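Local coordinates for CRISPR-associated protein, Cse2 family (Thermobifida fusca, PDB 4H79) that probably binds nucleic acid as the CasB (Cse2) subunit of the type I-E CRISPR surveillance complex Cascade, at residues D22-E27 with I64-F69; A41-L46 with T93-H98; E78-V83 with Q173-R178; G115-R120 with D161-D166. All coordinates share one frame; numbering follows the deposited sequence.

Interaction 1 (D22-E27 with I64-F69); sequences DQRVRE and ILDDRF
E27 OE2 is gripped by two donors: R68 NH1 across the contact, at 2.7 Å, and Q23 NE2 from one helical turn back, at 2.9 Å. R68 reaches E27 tip to tip and end-on, NH2 meeting OE1 at 3.1 Å, and each oxygen offers its syn lone pair, so carboxylate and guanidinium lie nearly coplanar, 3° apart. Q23 NE2 instead comes from above the carboxylate plane. The other side of the R68 guanidinium is held side-on by D66, with NE to OD2 at 3.0 Å and NH2 to OD1 at 2.9 Å. The bend at chi3 (-61°) turns R68 NE out of line with the extended part before it. D66 OD2 also caps R68 N through its anti lone pair, tying the bridge to the start of helix 67-71. R24 crosses R68 at about a right angle; its CG packs on I64 O at 3.6 Å, while NH2 bonds to L63 O and NH1 makes a weak bond to E27 OE1. An alanine at E27 would probably leave R68 NH1 without its carboxylate mate and Q23 NE2 without its acceptor, with D66 alone of the two acids holding the guanidinium. This is a surface salt-bridge network of R24, E27, D66 and R68, fastening helix 16-33 to the N-capped start of helix 67-71 in an all-helical fold.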
# COMPACT_ATOMS: atom_id res chain seq x y z
N ASP A 22 -8.09 -2.27 4.61
CA ASP A 22 -7.70 -2.25 6.02
C ASP A 22 -8.20 -3.54 6.75
O ASP A 22 -7.46 -4.15 7.54
CB ASP A 22 -8.33 -1.02 6.70
CG ASP A 22 -8.18 -1.07 8.20
OD1 ASP A 22 -7.06 -1.21 8.76
OD2 ASP A 22 -9.21 -1.00 8.85
N GLN A 23 -9.49 -3.89 6.56
CA GLN A 23 -10.10 -5.04 7.22
C GLN A 23 -9.43 -6.35 6.69
O GLN A 23 -9.08 -7.24 7.47
CB GLN A 23 -11.65 -5.00 6.98
CG GLN A 23 -12.46 -6.07 7.69
CD GLN A 23 -12.11 -6.18 9.18
OE1 GLN A 23 -12.05 -5.18 9.92
NE2 GLN A 23 -11.86 -7.42 9.62
N ARG A 24 -9.21 -6.45 5.38
CA ARG A 24 -8.64 -7.66 4.82
C ARG A 24 -7.15 -7.85 5.29
O ARG A 24 -6.74 -8.95 5.64
CB ARG A 24 -8.70 -7.61 3.29
CG ARG A 24 -8.20 -8.93 2.66
CD ARG A 24 -9.26 -10.05 2.85
NE ARG A 24 -8.70 -11.32 2.37
CZ ARG A 24 -8.26 -12.31 3.14
NH1 ARG A 24 -8.39 -12.23 4.45
NH2 ARG A 24 -7.72 -13.40 2.59
N VAL A 25 -6.33 -6.78 5.25
CA VAL A 25 -4.92 -6.87 5.67
C VAL A 25 -4.89 -7.18 7.18
O VAL A 25 -4.05 -7.97 7.63
CB VAL A 25 -4.19 -5.54 5.41
CG1 VAL A 25 -2.86 -5.48 6.12
CG2 VAL A 25 -4.04 -5.27 3.91
N ARG A 26 -5.80 -6.58 7.98
CA ARG A 26 -5.80 -6.88 9.44
C ARG A 26 -6.02 -8.39 9.66
O ARG A 26 -5.40 -8.98 10.57
CB ARG A 26 -6.90 -6.14 10.22
CG ARG A 26 -6.63 -4.66 10.43
CD ARG A 26 -7.89 -4.08 11.13
NE ARG A 26 -7.83 -2.66 11.34
CZ ARG A 26 -7.58 -2.12 12.53
NH1 ARG A 26 -7.35 -2.94 13.55
NH2 ARG A 26 -7.56 -0.79 12.71
N GLU A 27 -6.94 -8.98 8.89
CA GLU A 27 -7.24 -10.41 8.99
C GLU A 27 -6.03 -11.23 8.66
O GLU A 27 -5.67 -12.14 9.43
CB GLU A 27 -8.43 -10.83 8.07
CG GLU A 27 -9.76 -10.36 8.66
CD GLU A 27 -10.84 -10.25 7.59
OE1 GLU A 27 -10.55 -10.62 6.42
OE2 GLU A 27 -11.97 -9.80 7.91
N ILE A 64 -7.56 -11.98 -2.40
CA ILE A 64 -7.51 -10.56 -2.16
C ILE A 64 -8.93 -10.06 -1.88
O ILE A 64 -9.16 -9.47 -0.81
CB ILE A 64 -6.89 -9.85 -3.38
CG1 ILE A 64 -5.50 -10.38 -3.67
CG2 ILE A 64 -6.79 -8.34 -3.16
CD1 ILE A 64 -4.96 -9.89 -4.99
N LEU A 65 -9.86 -10.34 -2.81
CA LEU A 65 -11.16 -9.62 -2.91
C LEU A 65 -12.35 -10.55 -2.73
O LEU A 65 -12.51 -11.50 -3.45
CB LEU A 65 -11.29 -8.91 -4.27
CG LEU A 65 -10.31 -7.80 -4.63
CD1 LEU A 65 -10.66 -7.26 -6.01
CD2 LEU A 65 -10.44 -6.69 -3.60
N ASP A 66 -13.17 -10.28 -1.73
CA ASP A 66 -14.40 -11.09 -1.52
C ASP A 66 -15.60 -10.17 -1.58
O ASP A 66 -15.47 -8.95 -1.83
CB ASP A 66 -14.35 -11.88 -0.19
CG ASP A 66 -14.20 -10.96 1.03
OD1 ASP A 66 -13.19 -11.10 1.74
OD2 ASP A 66 -15.04 -10.09 1.29
N ASP A 67 -16.78 -10.73 -1.30
CA ASP A 67 -18.06 -10.00 -1.58
C ASP A 67 -18.14 -8.72 -0.74
O ASP A 67 -18.86 -7.78 -1.12
CB ASP A 67 -19.27 -10.92 -1.33
CG ASP A 67 -19.16 -11.70 -0.02
OD1 ASP A 67 -18.15 -12.41 0.22
OD2 ASP A 67 -20.09 -11.60 0.77
N ARG A 68 -17.40 -8.65 0.37
CA ARG A 68 -17.46 -7.45 1.23
C ARG A 68 -16.95 -6.23 0.47
O ARG A 68 -17.44 -5.12 0.70
CB ARG A 68 -16.67 -7.64 2.54
CG ARG A 68 -17.31 -8.69 3.47
CD ARG A 68 -16.41 -8.93 4.68
NE ARG A 68 -15.11 -9.44 4.22
CZ ARG A 68 -14.01 -9.56 4.97
NH1 ARG A 68 -14.03 -9.20 6.25
NH2 ARG A 68 -12.88 -10.04 4.46
N PHE A 69 -15.99 -6.44 -0.42
CA PHE A 69 -15.42 -5.36 -1.27
C PHE A 69 -16.45 -4.76 -2.23
O PHE A 69 -16.52 -3.52 -2.40
CB PHE A 69 -14.18 -5.89 -2.03
CG PHE A 69 -13.57 -4.91 -3.00
CD1 PHE A 69 -12.70 -3.89 -2.57
CD2 PHE A 69 -13.81 -5.04 -4.34
CE1 PHE A 69 -12.14 -3.01 -3.50
CE2 PHE A 69 -13.25 -4.17 -5.27
CZ PHE A 69 -12.42 -3.14 -4.85

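Interaction 2 (A41-L46 with T93-H98); sequences ATLARL and TLYAIH
L46 and L43, one helical turn apart on helix 37-49, pack on A96 of helix 80-99 in a steep helix-helix crossing of the all-helical Cse2 fold, the short axes 8.4 Å apart at a signed angle of -110°. The small A96 lets the backbones come close, with CB only 3.4 Å from L43 O. L46 can be followed outward. Its CB rests on A96 CB at 3.7 Å; CG stands anti to the carbonyl carbon (chi1 -76°); CD1 reaches A96 CB again, more loosely, at 4.2 Å; and CD2 faces T93 OG1 and also touches I64 CG1. L43 touches mainly with one branch. CD2 lies 3.8 Å from both A96 CA and Y95 CE2, approaching the tyrosine ring obliquely, and so bridges the alanine backbone and the ring. Y95 CG is anti to its backbone N (chi1 170°), placing the root of the ring beside its own carbonyl carbon; the ring meets Y167 edge-to-face, and V25 of helix 16-33 packs against it. I28 and Y32 of that helix also touch L43, so the hydrophobic contact is buried among three helices. The polar margin is at T93, whose CG2 lies 3.7 Å from L46 O. T93 OG1 bonds to H89 O within its own helix, and one water joins the two segments, donating to both L46 O and T93 OG1 at 2.7 Å each.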
# COMPACT_ATOMS: atom_id res chain seq x y z
N ALA A 41 0.49 -18.93 3.53
CA ALA A 41 0.40 -19.28 2.08
C ALA A 41 -0.13 -18.12 1.28
O ALA A 41 0.35 -17.87 0.18
CB ALA A 41 -0.55 -20.50 1.84
N THR A 42 -1.15 -17.41 1.81
CA THR A 42 -1.71 -16.29 1.10
C THR A 42 -0.69 -15.16 0.85
O THR A 42 -0.57 -14.65 -0.29
CB THR A 42 -2.92 -15.69 1.87
OG1 THR A 42 -3.94 -16.69 1.88
CG2 THR A 42 -3.44 -14.39 1.20
N LEU A 43 0.06 -14.79 1.88
CA LEU A 43 1.09 -13.74 1.72
C LEU A 43 2.17 -14.24 0.76
O LEU A 43 2.60 -13.46 -0.13
CB LEU A 43 1.74 -13.46 3.09
CG LEU A 43 0.78 -12.74 4.04
CD1 LEU A 43 1.47 -12.55 5.38
CD2 LEU A 43 0.32 -11.37 3.47
N ALA A 44 2.59 -15.52 0.87
CA ALA A 44 3.62 -16.05 -0.07
C ALA A 44 3.12 -16.04 -1.50
O ALA A 44 3.88 -15.68 -2.47
CB ALA A 44 3.97 -17.50 0.28
N ARG A 45 1.87 -16.46 -1.70
CA ARG A 45 1.31 -16.44 -3.11
C ARG A 45 1.20 -15.01 -3.68
O ARG A 45 1.45 -14.79 -4.89
CB ARG A 45 -0.06 -17.12 -3.15
CG ARG A 45 0.08 -18.66 -2.97
CD ARG A 45 -1.27 -19.36 -2.75
NE ARG A 45 -1.91 -19.51 -4.04
CZ ARG A 45 -3.22 -19.72 -4.22
NH1 ARG A 45 -4.04 -19.82 -3.18
NH2 ARG A 45 -3.70 -19.83 -5.46
N LEU A 46 0.80 -14.05 -2.82
CA LEU A 46 0.79 -12.64 -3.22
C LEU A 46 2.19 -12.15 -3.66
O LEU A 46 2.32 -11.50 -4.72
CB LEU A 46 0.31 -11.76 -2.10
CG LEU A 46 -1.24 -11.82 -1.88
CD1 LEU A 46 -1.59 -11.26 -0.52
CD2 LEU A 46 -2.01 -11.15 -3.01
N THR A 93 -0.43 -6.85 -2.28
CA THR A 93 0.91 -7.45 -2.72
C THR A 93 2.02 -6.73 -2.01
O THR A 93 2.99 -7.35 -1.50
CB THR A 93 1.07 -7.26 -4.25
OG1 THR A 93 -0.03 -7.97 -4.89
CG2 THR A 93 2.41 -7.83 -4.75
N LEU A 94 1.95 -5.37 -1.96
CA LEU A 94 2.98 -4.61 -1.21
C LEU A 94 3.00 -5.03 0.27
O LEU A 94 4.08 -5.22 0.87
CB LEU A 94 2.74 -3.06 -1.31
CG LEU A 94 2.95 -2.48 -2.72
CD1 LEU A 94 2.49 -1.05 -2.76
CD2 LEU A 94 4.46 -2.58 -3.11
N TYR A 95 1.83 -5.13 0.89
CA TYR A 95 1.82 -5.56 2.29
C TYR A 95 2.51 -6.94 2.48
O TYR A 95 3.25 -7.16 3.49
CB TYR A 95 0.33 -5.61 2.83
CG TYR A 95 0.34 -6.29 4.20
CD1 TYR A 95 0.84 -5.60 5.34
CD2 TYR A 95 -0.11 -7.64 4.35
CE1 TYR A 95 0.95 -6.25 6.58
CE2 TYR A 95 -0.07 -8.27 5.59
CZ TYR A 95 0.48 -7.56 6.69
OH TYR A 95 0.54 -8.16 7.93
N ALA A 96 2.22 -7.89 1.57
CA ALA A 96 2.84 -9.24 1.64
C ALA A 96 4.36 -9.17 1.59
O ALA A 96 5.06 -9.92 2.27
CB ALA A 96 2.32 -10.11 0.48
N ILE A 97 4.87 -8.28 0.76
CA ILE A 97 6.34 -8.07 0.68
C ILE A 97 6.83 -7.43 1.97
O ILE A 97 7.82 -7.88 2.58
CB ILE A 97 6.64 -7.11 -0.49
CG1 ILE A 97 6.39 -7.83 -1.83
CG2 ILE A 97 8.14 -6.65 -0.43
CD1 ILE A 97 6.28 -6.86 -2.98
N HIS A 98 6.07 -6.42 2.47
CA HIS A 98 6.44 -5.69 3.72
C HIS A 98 6.48 -6.55 4.94
O HIS A 98 7.43 -6.48 5.76
CB HIS A 98 5.37 -4.54 3.90
CG HIS A 98 5.86 -3.41 4.74
ND1 HIS A 98 5.20 -2.23 4.83
CD2 HIS A 98 6.96 -3.35 5.64
CE1 HIS A 98 5.88 -1.42 5.73
NE2 HIS A 98 6.95 -2.12 6.22
O HOH W 1 0.34 -10.36 -6.15

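Interaction 3 (E78-V83 with Q173-R178); sequences EKDMEV and QLYQFR
D80 and R178 form a salt bridge between the first turn of helix 80-99 and the C-terminal end of helix 167-176, joining two helices of the all-helical Cse2 fold. The carboxylate stands at 90° to the guanidinium, so D80 OD2 approaches R178 NH1 at the guanidinium edge with one oxygen, not as a matched two-oxygen pair. As modelled, chi1 to chi3 of the arginine all lie away from staggered values, with bends at chi2 and chi3; R178 CG sits too close to Y175 O, however, so the upper part of this chain is doubtful. The guanidinium folds back over Y175, three residues earlier in the chain, whose CZ lies 3.4 Å from the guanidinium plane, over its centre. NE in turn sits above the ring, offset toward the rim. Y175 keeps CG anti to the backbone N (chi1 -179°), and its ring extends toward helix 80-99. There it is met at the edge, CE1 lying 3.4 Å from D80 O. Its flank is also touched by A84, S87 and L76. V83 holds CG1 anti to the backbone N, and the V83 side chain crosses that of Y175 at about a right angle. Y144 of helix 144-160 packs on the same valine. The branch that meets the tyrosine is V83 CG1, at the ring edge, 4.0 Å from Y175 CD1.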
# COMPACT_ATOMS: atom_id res chain seq x y z
N GLU A 78 -17.08 4.44 -15.74
CA GLU A 78 -16.71 3.34 -16.68
C GLU A 78 -15.60 2.33 -16.27
O GLU A 78 -15.89 1.16 -16.12
CB GLU A 78 -16.50 3.87 -18.11
CG GLU A 78 -17.78 4.35 -18.82
CD GLU A 78 -18.86 3.27 -19.00
OE1 GLU A 78 -18.51 2.11 -19.32
OE2 GLU A 78 -20.06 3.58 -18.82
N LYS A 79 -14.35 2.73 -16.12
CA LYS A 79 -13.35 1.71 -15.77
C LYS A 79 -12.90 1.78 -14.31
O LYS A 79 -11.83 1.24 -13.94
CB LYS A 79 -12.16 1.71 -16.74
CG LYS A 79 -12.54 1.25 -18.15
CD LYS A 79 -11.59 0.20 -18.72
CE LYS A 79 -12.27 -0.59 -19.84
NZ LYS A 79 -11.48 -1.74 -20.34
N ASP A 80 -13.71 2.42 -13.48
CA ASP A 80 -13.29 2.72 -12.12
C ASP A 80 -13.25 1.48 -11.19
O ASP A 80 -12.39 1.40 -10.26
CB ASP A 80 -14.09 3.88 -11.53
CG ASP A 80 -13.53 5.30 -11.97
OD1 ASP A 80 -12.63 5.42 -12.84
OD2 ASP A 80 -13.98 6.32 -11.41
N MET A 81 -14.14 0.50 -11.45
CA MET A 81 -14.11 -0.74 -10.66
C MET A 81 -12.78 -1.46 -10.88
O MET A 81 -12.20 -1.96 -9.92
CB MET A 81 -15.32 -1.68 -10.95
CG MET A 81 -15.36 -2.93 -10.07
SD MET A 81 -14.99 -2.57 -8.32
CE MET A 81 -16.62 -2.18 -7.70
N GLU A 82 -12.31 -1.51 -12.14
CA GLU A 82 -11.05 -2.20 -12.48
C GLU A 82 -9.87 -1.55 -11.78
O GLU A 82 -8.91 -2.26 -11.43
CB GLU A 82 -10.79 -2.09 -13.98
CG GLU A 82 -10.22 -3.30 -14.70
CD GLU A 82 -10.67 -3.36 -16.16
OE1 GLU A 82 -11.50 -2.50 -16.59
OE2 GLU A 82 -10.22 -4.27 -16.89
N VAL A 83 -9.90 -0.21 -11.68
CA VAL A 83 -8.83 0.54 -11.05
C VAL A 83 -8.87 0.25 -9.53
O VAL A 83 -7.84 0.02 -8.93
CB VAL A 83 -8.87 2.04 -11.36
CG1 VAL A 83 -7.85 2.79 -10.52
CG2 VAL A 83 -8.60 2.28 -12.86
N GLN A 173 -5.27 5.94 -1.81
CA GLN A 173 -4.43 6.88 -2.57
C GLN A 173 -4.09 6.26 -3.93
O GLN A 173 -4.13 6.98 -4.96
CB GLN A 173 -3.13 7.20 -1.76
CG GLN A 173 -3.41 8.03 -0.53
CD GLN A 173 -2.20 8.33 0.25
OE1 GLN A 173 -1.24 7.53 0.28
NE2 GLN A 173 -2.20 9.49 0.90
N LEU A 174 -3.81 4.94 -3.95
CA LEU A 174 -3.64 4.20 -5.19
C LEU A 174 -4.87 4.42 -6.12
O LEU A 174 -4.71 4.76 -7.30
CB LEU A 174 -3.40 2.71 -4.94
CG LEU A 174 -1.96 2.36 -4.50
CD1 LEU A 174 -1.81 0.97 -3.90
CD2 LEU A 174 -1.00 2.43 -5.68
N TYR A 175 -6.10 4.23 -5.60
CA TYR A 175 -7.33 4.48 -6.34
C TYR A 175 -7.42 5.96 -6.76
O TYR A 175 -7.67 6.27 -7.92
CB TYR A 175 -8.57 4.01 -5.51
CG TYR A 175 -9.88 4.17 -6.12
CD1 TYR A 175 -10.15 3.62 -7.37
CD2 TYR A 175 -10.95 4.85 -5.45
CE1 TYR A 175 -11.40 3.75 -7.96
CE2 TYR A 175 -12.18 4.98 -6.05
CZ TYR A 175 -12.39 4.40 -7.28
OH TYR A 175 -13.55 4.51 -7.85
N GLN A 176 -7.12 6.88 -5.83
CA GLN A 176 -7.20 8.32 -6.10
C GLN A 176 -6.30 8.75 -7.26
O GLN A 176 -6.58 9.74 -7.92
CB GLN A 176 -6.89 9.13 -4.83
CG GLN A 176 -7.09 10.62 -4.95
CD GLN A 176 -6.91 11.32 -3.64
OE1 GLN A 176 -6.42 10.72 -2.67
NE2 GLN A 176 -7.28 12.60 -3.59
N PHE A 177 -5.23 7.99 -7.50
CA PHE A 177 -4.26 8.27 -8.56
C PHE A 177 -4.84 8.24 -9.98
O PHE A 177 -4.16 8.67 -10.91
CB PHE A 177 -3.12 7.25 -8.47
CG PHE A 177 -1.77 7.87 -8.46
CD1 PHE A 177 -1.01 7.88 -9.62
CD2 PHE A 177 -1.28 8.48 -7.32
CE1 PHE A 177 0.21 8.49 -9.63
CE2 PHE A 177 -0.05 9.12 -7.32
CZ PHE A 177 0.70 9.12 -8.49
N ARG A 178 -6.07 7.77 -10.18
CA ARG A 178 -6.56 7.50 -11.57
C ARG A 178 -6.72 8.74 -12.38
O ARG A 178 -6.79 8.62 -13.61
CB ARG A 178 -7.95 6.91 -11.67
CG ARG A 178 -8.51 6.20 -10.53
CD ARG A 178 -10.02 6.40 -10.54
NE ARG A 178 -10.36 6.87 -9.21
CZ ARG A 178 -11.54 7.36 -8.90
NH1 ARG A 178 -12.39 7.43 -9.82
NH2 ARG A 178 -11.81 7.80 -7.69

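Interaction 4 (G115-R120 with D161-D166); sequences GEAVRR and DAIPLD
A117 CB meets I163 CG2 at 3.7 Å and L165 CD1 at 3.8 Å, a small methyl between two branched side chains. The same CB lies 3.9 Å from P164 O. I163 spans one helical turn of its partner: CG2, anti to the backbone N, reaches A117, while CG1 is anti to the carbonyl carbon (chi1 -61°) and CD1 beyond it touches R120 CB at 3.7 Å and A117 O at 3.8 Å. Of the R120 side chain it is CB that makes the contact; the end leads away. L165 reaches the A117 methyl with its CD1 branch. An alanine at I163 would probably open a gap beside A117 and R120 by losing the CG2 and CD1 contacts, leaving A117 CB with L165 CD1 and P164 O. At the margin, one water links the segments, donating to R120 O at 2.8 Å and to D161 OD2 at 2.6 Å. Further out, L158 of helix 144-160 touches A117, I163 and L165 alike, and L121 packs on I163. The loop's course is set at both ends: A162, with positive phi, closes a Schellman motif at the end of helix 144-160, and D166 N-caps the next helix through OD1 to L169 N while OD2 bridges to R110. The contact therefore lays helix 114-119 on the connection between helices 144-160 and 167-176, while V118, pointing away, packs on I154 of helix 144-160 and F194 of helix 180-195.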
# COMPACT_ATOMS: atom_id res chain seq x y z
N GLY A 115 4.65 9.35 3.22
CA GLY A 115 5.68 10.43 3.36
C GLY A 115 6.32 10.37 4.76
O GLY A 115 7.58 10.41 4.89
N GLU A 116 5.49 10.23 5.80
CA GLU A 116 6.00 10.11 7.19
C GLU A 116 6.89 8.87 7.33
O GLU A 116 7.93 8.94 7.99
CB GLU A 116 4.87 9.98 8.21
CG GLU A 116 4.03 11.25 8.32
CD GLU A 116 2.82 11.30 7.32
OE1 GLU A 116 2.82 10.71 6.17
OE2 GLU A 116 1.84 11.96 7.69
N ALA A 117 6.45 7.74 6.77
CA ALA A 117 7.24 6.49 6.87
C ALA A 117 8.56 6.64 6.19
O ALA A 117 9.64 6.26 6.73
CB ALA A 117 6.45 5.30 6.26
N VAL A 118 8.53 7.17 4.98
CA VAL A 118 9.81 7.32 4.20
C VAL A 118 10.80 8.27 4.95
O VAL A 118 12.01 8.05 4.98
CB VAL A 118 9.50 7.84 2.76
CG1 VAL A 118 10.80 8.32 2.07
CG2 VAL A 118 8.82 6.72 1.96
N ARG A 119 10.28 9.33 5.54
CA ARG A 119 11.14 10.30 6.26
C ARG A 119 11.93 9.61 7.42
O ARG A 119 13.07 9.99 7.70
CB ARG A 119 10.29 11.46 6.82
CG ARG A 119 11.19 12.57 7.43
CD ARG A 119 12.04 13.16 6.31
NE ARG A 119 13.14 14.07 6.74
CZ ARG A 119 13.07 15.40 6.89
NH1 ARG A 119 11.94 16.04 6.69
NH2 ARG A 119 14.15 16.10 7.27
N ARG A 120 11.37 8.54 8.01
CA ARG A 120 12.04 7.79 9.14
C ARG A 120 13.26 7.06 8.65
O ARG A 120 14.10 6.66 9.43
CB ARG A 120 11.08 6.76 9.81
CG ARG A 120 9.84 7.37 10.48
CD ARG A 120 10.20 8.58 11.25
NE ARG A 120 9.01 9.02 11.99
CZ ARG A 120 8.74 8.67 13.23
NH1 ARG A 120 9.58 7.91 13.92
NH2 ARG A 120 7.65 9.12 13.82
N ASP A 161 13.84 -1.38 7.87
CA ASP A 161 13.85 -0.53 9.09
C ASP A 161 12.65 -0.84 9.99
O ASP A 161 12.45 -0.17 10.98
CB ASP A 161 13.88 0.96 8.70
CG ASP A 161 15.29 1.49 8.47
OD1 ASP A 161 16.20 0.66 8.07
OD2 ASP A 161 15.53 2.69 8.74
N ALA A 162 11.82 -1.81 9.59
CA ALA A 162 10.63 -2.23 10.36
C ALA A 162 9.69 -1.06 10.59
O ALA A 162 9.13 -0.91 11.68
CB ALA A 162 11.08 -2.82 11.73
N ILE A 163 9.55 -0.18 9.59
CA ILE A 163 8.61 0.94 9.68
C ILE A 163 7.27 0.51 9.04
O ILE A 163 7.24 0.15 7.83
CB ILE A 163 9.18 2.16 8.88
CG1 ILE A 163 10.54 2.60 9.48
CG2 ILE A 163 8.18 3.37 8.88
CD1 ILE A 163 11.40 3.39 8.44
N PRO A 164 6.16 0.65 9.77
CA PRO A 164 4.86 0.24 9.30
C PRO A 164 4.26 1.28 8.33
O PRO A 164 4.70 2.44 8.25
CB PRO A 164 4.02 0.21 10.61
CG PRO A 164 4.63 1.26 11.46
CD PRO A 164 6.10 1.20 11.15
N LEU A 165 3.23 0.87 7.60
CA LEU A 165 2.48 1.75 6.76
C LEU A 165 0.95 1.49 6.93
O LEU A 165 0.53 0.38 7.25
CB LEU A 165 2.93 1.48 5.34
CG LEU A 165 2.74 2.38 4.19
CD1 LEU A 165 3.41 3.75 4.48
CD2 LEU A 165 3.37 1.63 2.93
N ASP A 166 0.13 2.51 6.70
CA ASP A 166 -1.33 2.31 6.71
C ASP A 166 -1.77 1.87 5.33
O ASP A 166 -1.89 2.71 4.38
CB ASP A 166 -2.02 3.62 7.09
CG ASP A 166 -3.51 3.48 7.18
OD1 ASP A 166 -4.12 2.57 6.51
OD2 ASP A 166 -4.08 4.33 7.91
O HOH W 2 14.53 4.17 10.57

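Helix 80-99 is the common element, carrying one side of interactions 2 and 3, whose centres lie about 21 Å apart. Interaction 1 adjoins both: it shares a packed boundary with interaction 2, about 14 Å away between centres, and F69 meets M81 of interaction 3, about 17 Å away between centres. Interaction 4 lies across the chain's centre from interactions 1 and 3, yet touches interaction 2, its centre about 18 Å off, through a weak hydrogen bond from H98 to I163 O. Along the chain, interaction 2 crosses interactions 1 and 3, whereas interaction 4 falls entirely between the segments of interaction 3. Sequence-distant helices are thereby knitted into one compact all-helical body.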